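Local atomic coordinates of xylose isomerase-like TIM barrel (Anabaena variabilis ATCC 29413, PDB entry 2QW5), a protein that probably acts as a zinc-dependent sugar isomerase or epimerase of the xylose isomerase-like TIM barrel family, and binds zinc and D-xylose in this structure. Residues H187-G192 with P251-L256; K83-V88 with L243-V248; A218-D223 with E228-Q233; S14-T19 with P287-S292. All coordinates share one frame; numbering follows the deposited sequence.

Contact 1. Residues H187-G192 with P251-L256; sequences HWETPG and PDRGAL. With XLS (D-xylose), chain C.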
# COMPACT_ATOMS: atom_id res chain seq x y z
N HIS A 187 17.68 1.98 9.19
CA HIS A 187 16.88 1.01 8.42
C HIS A 187 15.37 1.33 8.42
O HIS A 187 14.67 0.96 7.50
CB HIS A 187 17.06 -0.40 9.00
CG HIS A 187 16.46 -0.57 10.37
ND1 HIS A 187 15.21 -1.11 10.57
CD2 HIS A 187 16.90 -0.19 11.59
CE1 HIS A 187 14.94 -1.10 11.86
NE2 HIS A 187 15.95 -0.54 12.50
N TRP A 188 14.88 1.96 9.49
CA TRP A 188 13.49 2.39 9.54
C TRP A 188 13.10 3.34 8.42
O TRP A 188 11.94 3.33 8.02
CB TRP A 188 13.12 3.01 10.89
CG TRP A 188 12.87 2.01 11.97
CD1 TRP A 188 13.61 1.82 13.07
CD2 TRP A 188 11.78 1.07 12.05
NE1 TRP A 188 13.07 0.83 13.84
CE2 TRP A 188 11.93 0.37 13.25
CE3 TRP A 188 10.69 0.77 11.23
CZ2 TRP A 188 11.03 -0.65 13.65
CZ3 TRP A 188 9.77 -0.22 11.65
CH2 TRP A 188 9.98 -0.92 12.85
N GLU A 189 14.05 4.16 7.96
CA GLU A 189 13.81 5.15 6.91
C GLU A 189 14.32 4.85 5.52
O GLU A 189 13.77 5.39 4.60
CB GLU A 189 14.42 6.50 7.30
CG GLU A 189 13.90 7.11 8.57
CD GLU A 189 14.58 8.42 8.89
OE1 GLU A 189 14.78 9.24 7.98
OE2 GLU A 189 14.87 8.64 10.06
N THR A 190 15.33 3.98 5.33
CA THR A 190 15.90 3.83 4.00
C THR A 190 16.65 2.51 3.94
O THR A 190 17.04 2.04 4.98
CB THR A 190 16.83 5.07 3.71
OG1 THR A 190 16.96 5.27 2.29
CG2 THR A 190 18.18 4.99 4.40
N PRO A 191 16.82 1.89 2.74
CA PRO A 191 17.50 0.57 2.65
C PRO A 191 18.98 0.53 2.95
O PRO A 191 19.49 -0.52 3.38
CB PRO A 191 17.21 0.14 1.22
CG PRO A 191 17.06 1.41 0.50
CD PRO A 191 16.31 2.30 1.42
N GLY A 192 19.67 1.65 2.75
CA GLY A 192 21.07 1.78 3.06
C GLY A 192 21.69 3.01 2.45
O GLY A 192 21.05 3.65 1.65
N PRO A 251 16.57 10.04 19.56
CA PRO A 251 16.05 8.86 18.82
C PRO A 251 14.67 9.00 18.17
O PRO A 251 14.47 8.50 17.06
CB PRO A 251 15.99 7.78 19.90
CG PRO A 251 17.16 8.15 20.80
CD PRO A 251 17.02 9.65 20.91
N ASP A 252 13.76 9.73 18.83
CA ASP A 252 12.42 9.95 18.26
C ASP A 252 12.35 11.13 17.29
O ASP A 252 11.29 11.40 16.77
CB ASP A 252 11.36 10.03 19.37
CG ASP A 252 11.16 11.44 19.94
OD1 ASP A 252 12.06 12.28 19.83
OD2 ASP A 252 10.07 11.67 20.50
N ARG A 253 13.46 11.84 17.12
CA ARG A 253 13.66 13.00 16.23
C ARG A 253 12.93 14.26 16.69
O ARG A 253 12.91 15.20 15.95
CB ARG A 253 13.34 12.73 14.76
CG ARG A 253 13.72 11.38 14.20
CD ARG A 253 15.10 10.90 14.45
NE ARG A 253 16.18 11.76 13.96
CZ ARG A 253 16.68 11.81 12.72
NH1 ARG A 253 16.15 11.14 11.68
NH2 ARG A 253 17.68 12.64 12.50
N GLY A 254 12.40 14.27 17.92
CA GLY A 254 11.64 15.40 18.47
C GLY A 254 12.43 16.23 19.48
O GLY A 254 13.46 16.79 19.12
N ALA A 255 11.97 16.26 20.74
CA ALA A 255 12.56 17.08 21.80
C ALA A 255 13.96 16.60 22.15
O ALA A 255 14.13 15.48 22.56
CB ALA A 255 11.69 17.09 23.03
N LEU A 256 14.94 17.48 22.03
CA LEU A 256 16.34 17.08 22.28
C LEU A 256 16.70 17.02 23.78
O LEU A 256 17.57 16.26 24.21
CB LEU A 256 17.27 17.99 21.47
CG LEU A 256 18.76 17.70 21.37
CD1 LEU A 256 19.03 16.28 20.83
CD2 LEU A 256 19.41 18.79 20.51
C1 XLS C . 16.34 12.24 7.20
C2 XLS C . 16.92 12.59 5.83
C3 XLS C . 15.83 12.97 4.76
C4 XLS C . 16.25 14.08 3.82
O1 XLS C . 16.85 11.24 8.09
O2 XLS C . 17.97 13.55 5.94
O3 XLS C . 14.53 13.36 5.21
O4 XLS C . 17.51 13.77 3.30
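Glu-189 and Arg-253 meet through a salt bridge at the wall of the D-xylose pocket. Glu-189 OE2 lies 3.2 Å from Arg-253 NH1. The two side chains come from opposite directions, and the carboxylate reaches the edge of the guanidinium near its plane. The two flat groups are turned 32° against each other. Glu-189 gets there with an extended chain beyond CG. Arg-253 instead bends at chi2 (-49°) and chi3 (-59°), which folds its head round toward the sugar.

The sugar joins the same polar group. O1 of the D-xylose lies in the guanidinium plane at its edge, 3.7 Å from Arg-253 NH1. Glu-189 OE1 is 2.9 Å from that O1. The two carboxylate oxygens thus have different neighbours: OE2 faces the arginine, and OE1 faces the sugar and also bonds to the hydroxyl of Tyr-134. Arg-253 NE is hydrogen-bonded to Ser-249, which helps fix the tilt of the guanidinium.

Within 251-256, Gly-254 N donates to the Asp-252 side chain, OD1, over 2.8 Å, closing an Asx turn with Arg-253 at its middle. The donor sits above the carboxylate plane.

Both segments are loops at the C-terminal end of the barrel. Residues 187-192 follow strand 179-182 and lead to helix 196-203, while 251-256 follow strand 243-248 and lead to helix 263-273. Helix 217-223 packs against both through His-219. Trp-188 stacks on Trp-188 of the second subunit, and Leu-256 rests on helix 314-332.

Contact 2. Residues K83-V88 with L243-V248; sequences KISTNV and LHYVQV. With ZN (zinc ion), chain D; XLS (D-xylose), chain C.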
# COMPACT_ATOMS: atom_id res chain seq x y z
N LYS A 83 25.42 31.40 8.42
CA LYS A 83 25.87 30.31 7.54
C LYS A 83 24.75 29.31 7.26
O LYS A 83 23.91 29.06 8.11
CB LYS A 83 27.08 29.60 8.14
CG LYS A 83 28.40 30.44 8.05
CD LYS A 83 29.61 29.56 8.46
CE LYS A 83 30.99 30.28 8.29
NZ LYS A 83 31.09 31.54 9.15
N ILE A 84 24.79 28.71 6.08
CA ILE A 84 23.81 27.74 5.64
C ILE A 84 24.54 26.47 5.23
O ILE A 84 25.57 26.56 4.59
CB ILE A 84 23.07 28.24 4.40
CG1 ILE A 84 22.33 29.57 4.66
CG2 ILE A 84 22.07 27.18 3.83
CD1 ILE A 84 21.29 29.50 5.70
N SER A 85 24.03 25.33 5.70
CA SER A 85 24.37 24.00 5.19
C SER A 85 23.10 23.50 4.45
O SER A 85 22.01 24.01 4.67
CB SER A 85 24.80 23.07 6.31
OG SER A 85 23.75 22.88 7.24
N THR A 86 23.25 22.55 3.55
CA THR A 86 22.13 22.02 2.80
C THR A 86 21.93 20.53 3.03
O THR A 86 22.90 19.79 3.31
CB THR A 86 22.24 22.27 1.28
OG1 THR A 86 23.40 21.58 0.78
CG2 THR A 86 22.31 23.69 0.99
N ASN A 87 20.66 20.12 2.96
CA ASN A 87 20.25 18.74 3.03
C ASN A 87 19.67 18.38 1.64
O ASN A 87 18.71 18.98 1.15
CB ASN A 87 19.25 18.50 4.14
CG ASN A 87 18.95 17.06 4.35
OD1 ASN A 87 18.30 16.44 3.52
ND2 ASN A 87 19.39 16.52 5.47
N VAL A 88 20.29 17.39 1.03
CA VAL A 88 19.99 16.97 -0.33
C VAL A 88 19.96 15.46 -0.38
O VAL A 88 20.84 14.82 0.17
CB VAL A 88 21.05 17.50 -1.35
CG1 VAL A 88 20.81 16.91 -2.70
CG2 VAL A 88 20.99 19.06 -1.46
N LEU A 243 35.41 13.46 8.22
CA LEU A 243 34.38 13.76 9.20
C LEU A 243 34.01 15.20 8.96
O LEU A 243 34.50 16.08 9.60
CB LEU A 243 34.82 13.46 10.64
CG LEU A 243 33.82 13.64 11.81
CD1 LEU A 243 32.43 13.21 11.50
CD2 LEU A 243 34.33 12.86 13.00
N HIS A 244 33.10 15.40 8.00
CA HIS A 244 32.72 16.73 7.56
C HIS A 244 31.65 17.44 8.35
O HIS A 244 31.53 18.67 8.23
CB HIS A 244 32.31 16.69 6.10
CG HIS A 244 33.39 16.21 5.17
ND1 HIS A 244 34.73 16.45 5.41
CD2 HIS A 244 33.32 15.62 3.96
CE1 HIS A 244 35.44 15.96 4.41
NE2 HIS A 244 34.61 15.47 3.51
N TYR A 245 30.84 16.71 9.11
CA TYR A 245 29.68 17.33 9.77
C TYR A 245 29.13 16.44 10.87
O TYR A 245 29.33 15.24 10.84
CB TYR A 245 28.62 17.56 8.71
CG TYR A 245 27.49 18.53 9.02
CD1 TYR A 245 27.74 19.85 9.43
CD2 TYR A 245 26.18 18.17 8.76
CE1 TYR A 245 26.66 20.77 9.59
CE2 TYR A 245 25.12 19.08 8.93
CZ TYR A 245 25.36 20.36 9.34
OH TYR A 245 24.30 21.20 9.52
N VAL A 246 28.40 17.04 11.81
CA VAL A 246 27.85 16.32 12.97
C VAL A 246 26.48 16.91 13.31
O VAL A 246 26.35 18.14 13.34
CB VAL A 246 28.76 16.43 14.22
CG1 VAL A 246 28.08 15.84 15.47
CG2 VAL A 246 30.08 15.71 14.01
N GLN A 247 25.49 16.02 13.51
CA GLN A 247 24.13 16.37 13.88
C GLN A 247 23.73 15.73 15.21
O GLN A 247 24.03 14.56 15.48
CB GLN A 247 23.16 15.95 12.81
CG GLN A 247 23.34 16.63 11.51
CD GLN A 247 22.30 16.17 10.54
OE1 GLN A 247 22.05 14.98 10.40
NE2 GLN A 247 21.63 17.13 9.89
N VAL A 248 23.09 16.53 16.08
CA VAL A 248 22.56 16.04 17.35
C VAL A 248 21.05 16.01 17.16
O VAL A 248 20.42 17.02 16.77
CB VAL A 248 23.00 16.86 18.60
CG1 VAL A 248 24.50 16.57 18.86
CG2 VAL A 248 22.71 18.36 18.42
ZN ZN D . 20.06 13.74 9.94
C1 XLS C . 16.34 12.24 7.20
C2 XLS C . 16.92 12.59 5.83
C3 XLS C . 15.83 12.97 4.76
C4 XLS C . 16.25 14.08 3.82
O1 XLS C . 16.85 11.24 8.09
O2 XLS C . 17.97 13.55 5.94
O3 XLS C . 14.53 13.36 5.21
O4 XLS C . 17.51 13.77 3.30
O HOH W 1 18.33 12.81 9.42
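The Tyr-245 ring presents its hydroxyl end to Ser-85, whose OG approaches the ring obliquely. Around the ring lie side chains of three strands: Ile-125 of strand 125-128, Val-214 of 211-216 and Ala-279 of 278-280. Two other flat groups, the amides of Asn-87 and Gln-247, serve the sugar and the metal.

Ser-85 OG donates to Tyr-245 OH over 2.9 Å. Ser-85 places OG between its backbone N and carbonyl carbon (chi1 62°), while the tyrosine ring reaches across with CG anti to the backbone N (chi1 -163°). Tyr-245 OH is also hydrogen-bonded to Glu-49 OE2, which in turn bonds Gln-247 NE2. A phenylalanine here would probably leave Ser-85 OG without its acceptor and Glu-49 with one hydrogen bond fewer.

Strands 83-87 and 243-248 are the third and seventh of a closed eight-stranded parallel TIM barrel. They are not neighbours, and their side chains meet across its interior. Towards the C-terminal ends of the strands this interior becomes the active-site pocket.

There Gln-247 OE1 binds the zinc ion at 2.4 Å, beside Glu-183, Asp-216 and Glu-281. Water 1 completes the set, its oxygen 2.0 Å from the zinc ion, and donates to O1 of the D-xylose at 2.5 Å. Glu-49 helps hold the Gln-247 amide as a second-shell residue. Asn-87 grips the other part of the sugar: OD1 accepts from xylose O4 over 2.8 Å, and ND2 makes a weak bond of 3.3 Å to xylose O2.

Contact 3. Residues A218-D223 with E228-Q233; sequences AHEILD and EIFKTQ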
# COMPACT_ATOMS: atom_id res chain seq x y z
N ALA A 218 20.93 10.33 16.21
CA ALA A 218 19.69 9.50 16.10
C ALA A 218 19.95 8.23 15.28
O ALA A 218 19.61 7.12 15.72
CB ALA A 218 18.54 10.28 15.48
N HIS A 219 20.59 8.40 14.11
CA HIS A 219 20.94 7.23 13.25
C HIS A 219 22.01 6.36 13.85
O HIS A 219 21.92 5.11 13.70
CB HIS A 219 21.31 7.64 11.82
CG HIS A 219 20.24 8.43 11.15
ND1 HIS A 219 18.92 8.04 11.13
CD2 HIS A 219 20.30 9.60 10.47
CE1 HIS A 219 18.21 8.96 10.49
NE2 HIS A 219 19.03 9.88 10.03
N GLU A 220 22.97 6.95 14.55
CA GLU A 220 24.05 6.16 15.21
C GLU A 220 23.49 5.25 16.31
O GLU A 220 23.78 4.06 16.37
CB GLU A 220 25.16 7.06 15.76
CG GLU A 220 26.35 6.30 16.42
CD GLU A 220 26.99 5.31 15.49
OE1 GLU A 220 27.07 5.61 14.29
OE2 GLU A 220 27.42 4.23 15.96
N ILE A 221 22.61 5.81 17.13
CA ILE A 221 21.99 5.07 18.22
C ILE A 221 21.06 3.97 17.70
O ILE A 221 21.12 2.85 18.22
CB ILE A 221 21.22 5.99 19.16
CG1 ILE A 221 22.17 6.84 20.02
CG2 ILE A 221 20.37 5.14 20.17
CD1 ILE A 221 23.68 7.13 19.54
N LEU A 222 20.21 4.29 16.70
CA LEU A 222 19.24 3.31 16.18
C LEU A 222 19.88 2.12 15.52
O LEU A 222 19.34 1.02 15.63
CB LEU A 222 18.18 3.93 15.23
CG LEU A 222 16.87 4.35 15.92
CD1 LEU A 222 17.13 5.31 17.09
CD2 LEU A 222 15.80 4.90 14.93
N ASP A 223 20.97 2.32 14.79
CA ASP A 223 21.63 1.23 14.02
C ASP A 223 23.10 0.91 14.31
O ASP A 223 23.59 -0.14 13.84
CB ASP A 223 21.51 1.50 12.50
CG ASP A 223 20.09 1.45 11.99
OD1 ASP A 223 19.18 1.98 12.67
OD2 ASP A 223 19.88 0.87 10.90
N GLU A 228 32.36 1.63 21.75
CA GLU A 228 33.76 1.21 21.50
C GLU A 228 34.09 1.19 20.02
O GLU A 228 35.09 1.77 19.61
CB GLU A 228 34.14 -0.15 22.15
CG GLU A 228 34.09 -0.19 23.66
CD GLU A 228 32.68 -0.32 24.25
OE1 GLU A 228 31.71 -0.71 23.53
OE2 GLU A 228 32.54 -0.01 25.45
N ILE A 229 33.24 0.52 19.23
CA ILE A 229 33.38 0.48 17.78
C ILE A 229 33.21 1.90 17.20
O ILE A 229 33.98 2.31 16.36
CB ILE A 229 32.42 -0.52 17.15
CG1 ILE A 229 32.85 -1.94 17.55
CG2 ILE A 229 32.35 -0.35 15.63
CD1 ILE A 229 31.77 -3.02 17.39
N PHE A 230 32.24 2.66 17.71
CA PHE A 230 32.04 4.05 17.26
C PHE A 230 33.25 4.98 17.40
O PHE A 230 33.56 5.75 16.47
CB PHE A 230 30.86 4.64 18.01
CG PHE A 230 30.60 6.07 17.66
CD1 PHE A 230 30.15 6.41 16.38
CD2 PHE A 230 30.75 7.08 18.62
CE1 PHE A 230 29.86 7.74 16.07
CE2 PHE A 230 30.48 8.39 18.30
CZ PHE A 230 30.05 8.72 17.03
N LYS A 231 33.94 4.88 18.54
CA LYS A 231 35.16 5.62 18.81
C LYS A 231 36.24 5.32 17.75
O LYS A 231 36.91 6.24 17.27
CB LYS A 231 35.64 5.34 20.25
CG LYS A 231 36.89 6.16 20.67
CD LYS A 231 37.38 5.95 22.12
CE LYS A 231 38.79 6.60 22.29
NZ LYS A 231 39.34 6.60 23.67
N THR A 232 36.42 4.05 17.39
CA THR A 232 37.37 3.66 16.35
C THR A 232 36.99 4.24 14.97
O THR A 232 37.86 4.62 14.16
CB THR A 232 37.51 2.13 16.17
OG1 THR A 232 36.32 1.56 15.60
CG2 THR A 232 37.83 1.46 17.45
N GLN A 233 35.68 4.24 14.66
CA GLN A 233 35.16 4.79 13.41
C GLN A 233 35.36 6.32 13.37
O GLN A 233 35.79 6.86 12.33
CB GLN A 233 33.69 4.40 13.22
CG GLN A 233 33.47 2.92 13.01
CD GLN A 233 32.00 2.46 13.11
OE1 GLN A 233 31.19 2.99 13.89
NE2 GLN A 233 31.67 1.42 12.36
O HOH W 2 28.70 2.35 14.80
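Glu-220 lays the end of its side chain against one side of Phe-230. Its carboxylate carbon CD is 3.5 Å from Phe-230 CD1, and Glu-220 CG touches CD1 and CE1 of the same ring, each at 3.8 Å. The two side chains run at a slant to one another, with carboxylate and ring planes 32° apart. Both leave their helices alike, with CG anti to the backbone N: chi1 is -178° in Glu-220 and 178° in Phe-230. The bend of Glu-220 at chi2 then brings the whole carboxylate beside the ring.

Gln-233, one turn after Phe-230, also reaches toward this carboxylate. Water 2 joins them, donating to Glu-220 OE2 at 2.6 Å and to Gln-233 OE1 at 2.7 Å. Glu-220 OE2 accepts a further bond from Trp-260 NE1 of the second subunit, so this buried oxygen has at least two donors. With an alanine here, that tryptophan N-H would probably lose this acceptor, water 2 would keep only the Gln-233 bond of its two, and the CD1 side of the Phe-230 ring would be uncovered.

On the second helix Thr-232 OG1 donates to Ile-229 O over 2.6 Å, on a lone pair in the carbonyl plane. Ile-229 O also accepts from Gln-233 N.

The Phe-230 ring also meets that of Phe-266, in helix 263-273, and Leu-196 of helix 196-203 touches Glu-220, Phe-230 and Gln-233. Helices 217-223 and 227-240 together form the helical part of a beta-alpha-beta crossover of the TIM barrel, linking strands 211-216 and 243-248. The first also brings His-219 to the D-xylose.

Contact 4. Residues S14-T19 with P287-S292; sequences SFFMFT and PAFTNS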
# COMPACT_ATOMS: atom_id res chain seq x y z
N SER A 14 18.25 22.73 11.99
CA SER A 14 17.61 22.36 10.74
C SER A 14 16.24 23.03 10.53
O SER A 14 15.43 23.07 11.44
CB SER A 14 17.34 20.86 10.71
OG SER A 14 16.66 20.52 9.53
N PHE A 15 15.98 23.45 9.29
CA PHE A 15 14.65 23.95 8.88
C PHE A 15 13.57 22.85 8.82
O PHE A 15 12.43 23.17 8.56
CB PHE A 15 14.68 24.82 7.59
CG PHE A 15 14.53 26.28 7.89
CD1 PHE A 15 15.42 26.92 8.75
CD2 PHE A 15 13.46 27.02 7.34
CE1 PHE A 15 15.29 28.27 9.07
CE2 PHE A 15 13.30 28.39 7.66
CZ PHE A 15 14.23 29.01 8.51
N PHE A 16 13.93 21.57 9.06
CA PHE A 16 12.90 20.50 9.27
C PHE A 16 11.96 20.73 10.48
O PHE A 16 11.00 19.98 10.67
CB PHE A 16 13.56 19.13 9.39
CG PHE A 16 14.20 18.64 8.12
CD1 PHE A 16 13.69 18.95 6.85
CD2 PHE A 16 15.29 17.78 8.19
CE1 PHE A 16 14.22 18.40 5.70
CE2 PHE A 16 15.84 17.27 7.02
CZ PHE A 16 15.30 17.57 5.78
N MSE A 17 12.27 21.72 11.34
CA MSE A 17 11.37 22.18 12.38
C MSE A 17 10.13 22.82 11.70
O MSE A 17 9.06 22.86 12.31
CB MSE A 17 12.05 23.23 13.26
CG MSE A 17 11.19 23.80 14.43
SE MSE A 17 10.69 22.40 15.64
CE MSE A 17 12.20 22.48 16.76
N PHE A 18 10.29 23.32 10.47
CA PHE A 18 9.23 24.04 9.75
C PHE A 18 8.80 23.50 8.40
O PHE A 18 7.61 23.61 8.04
CB PHE A 18 9.71 25.50 9.48
CG PHE A 18 10.32 26.17 10.66
CD1 PHE A 18 9.55 26.54 11.74
CD2 PHE A 18 11.68 26.45 10.71
CE1 PHE A 18 10.12 27.16 12.86
CE2 PHE A 18 12.26 27.06 11.82
CZ PHE A 18 11.47 27.43 12.90
N THR A 19 9.73 22.94 7.62
CA THR A 19 9.45 22.65 6.22
C THR A 19 10.46 21.75 5.55
O THR A 19 11.51 21.51 6.11
CB THR A 19 9.44 23.99 5.44
OG1 THR A 19 8.89 23.82 4.14
CG2 THR A 19 10.86 24.61 5.36
N PRO A 287 3.20 17.90 7.94
CA PRO A 287 2.70 16.92 6.95
C PRO A 287 3.77 16.11 6.20
O PRO A 287 3.58 14.91 5.98
CB PRO A 287 1.90 17.80 6.00
CG PRO A 287 1.30 18.84 6.92
CD PRO A 287 2.48 19.19 7.81
N ALA A 288 4.93 16.71 5.91
CA ALA A 288 5.98 15.98 5.21
C ALA A 288 6.55 14.78 5.99
O ALA A 288 7.04 13.85 5.35
CB ALA A 288 7.10 16.93 4.75
N PHE A 289 6.45 14.78 7.33
CA PHE A 289 7.06 13.76 8.16
C PHE A 289 6.14 12.86 8.96
O PHE A 289 6.60 11.83 9.40
CB PHE A 289 8.09 14.39 9.12
CG PHE A 289 9.21 15.11 8.40
CD1 PHE A 289 9.97 14.43 7.45
CD2 PHE A 289 9.50 16.43 8.66
CE1 PHE A 289 10.99 15.07 6.76
CE2 PHE A 289 10.52 17.08 7.97
CZ PHE A 289 11.27 16.40 7.03
N THR A 290 4.88 13.25 9.17
CA THR A 290 3.98 12.45 10.04
C THR A 290 3.86 10.99 9.61
O THR A 290 4.02 10.07 10.43
CB THR A 290 2.62 13.15 10.23
OG1 THR A 290 2.14 13.59 8.95
CG2 THR A 290 2.78 14.32 11.13
N ASN A 291 3.68 10.78 8.31
CA ASN A 291 3.61 9.42 7.79
C ASN A 291 4.97 8.72 7.63
O ASN A 291 5.11 7.60 8.06
CB ASN A 291 2.85 9.38 6.46
CG ASN A 291 2.35 7.98 6.09
OD1 ASN A 291 2.76 7.43 5.08
ND2 ASN A 291 1.51 7.41 6.90
N SER A 292 5.96 9.39 7.03
CA SER A 292 7.28 8.78 6.74
C SER A 292 8.07 8.44 7.99
O SER A 292 8.79 7.43 8.00
CB SER A 292 8.12 9.65 5.80
OG SER A 292 8.42 10.87 6.40
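At the C-terminal mouth of the TIM barrel, a T-shaped aromatic pair joins Phe-16, in the loop after the first strand, to Phe-289, in the short, weakly bonded helical turn about 287-290 after the last. Phe-289 points its edge at the face of Phe-16. The ring centroids are 5.1 Å apart and the planes stand at 82°. Phe-289 CZ leads, lying 3.5 Å from Phe-16 CD1 and displaced toward the rim of the Phe-16 ring. Phe-289 CE2 follows and also touches Phe-16 CB at 3.9 Å. Phe-289 has CG anti to the carbonyl carbon (chi1 -60°), which sends its CZ end across to Phe-16.

Phe-283, a residue of the D-xylose pocket, ties the pair together. It stacks with Phe-16 and meets Phe-289 edge-to-face. Phe-16 also touches the zinc ligand Glu-281, and its side chain comes within about 4 Å of the bound sugar at their nearest atoms. The pair thus forms part of the aromatic surroundings of the pocket.

The 3-10 segment 15-17 carries Phe-16. An ST turn starts it: Phe-16 N donates to Ser-14 OG over 3.0 Å in a nearly straight bond.

How the contacts relate
Contacts 1, 2 and 4 gather round the bound D-xylose. Contacts 1 and 2 touch the sugar itself, and Gln-247 of contact 2 also binds the zinc ion. Asn-87 OD1 of contact 2 lies 3.9 Å from Phe-16 CZ of contact 4. Contacts 1 and 2 also meet away from the sugar, where Leu-256 CD2 packs on Val-248 CG2. In contact 3, His-219 bonds the sugar too, but the meeting of Glu-220 with Phe-230 lies farther out, the Glu-220 side chain about 12 Å from the sugar. Contact 3 also reaches contact 1: His-187 N probably bonds Asp-223 OD2 at 3.0 Å, and His-219 CE1 lies 3.2 Å from Arg-253 NH1. Contacts 1, 3 and 4 all touch the second subunit.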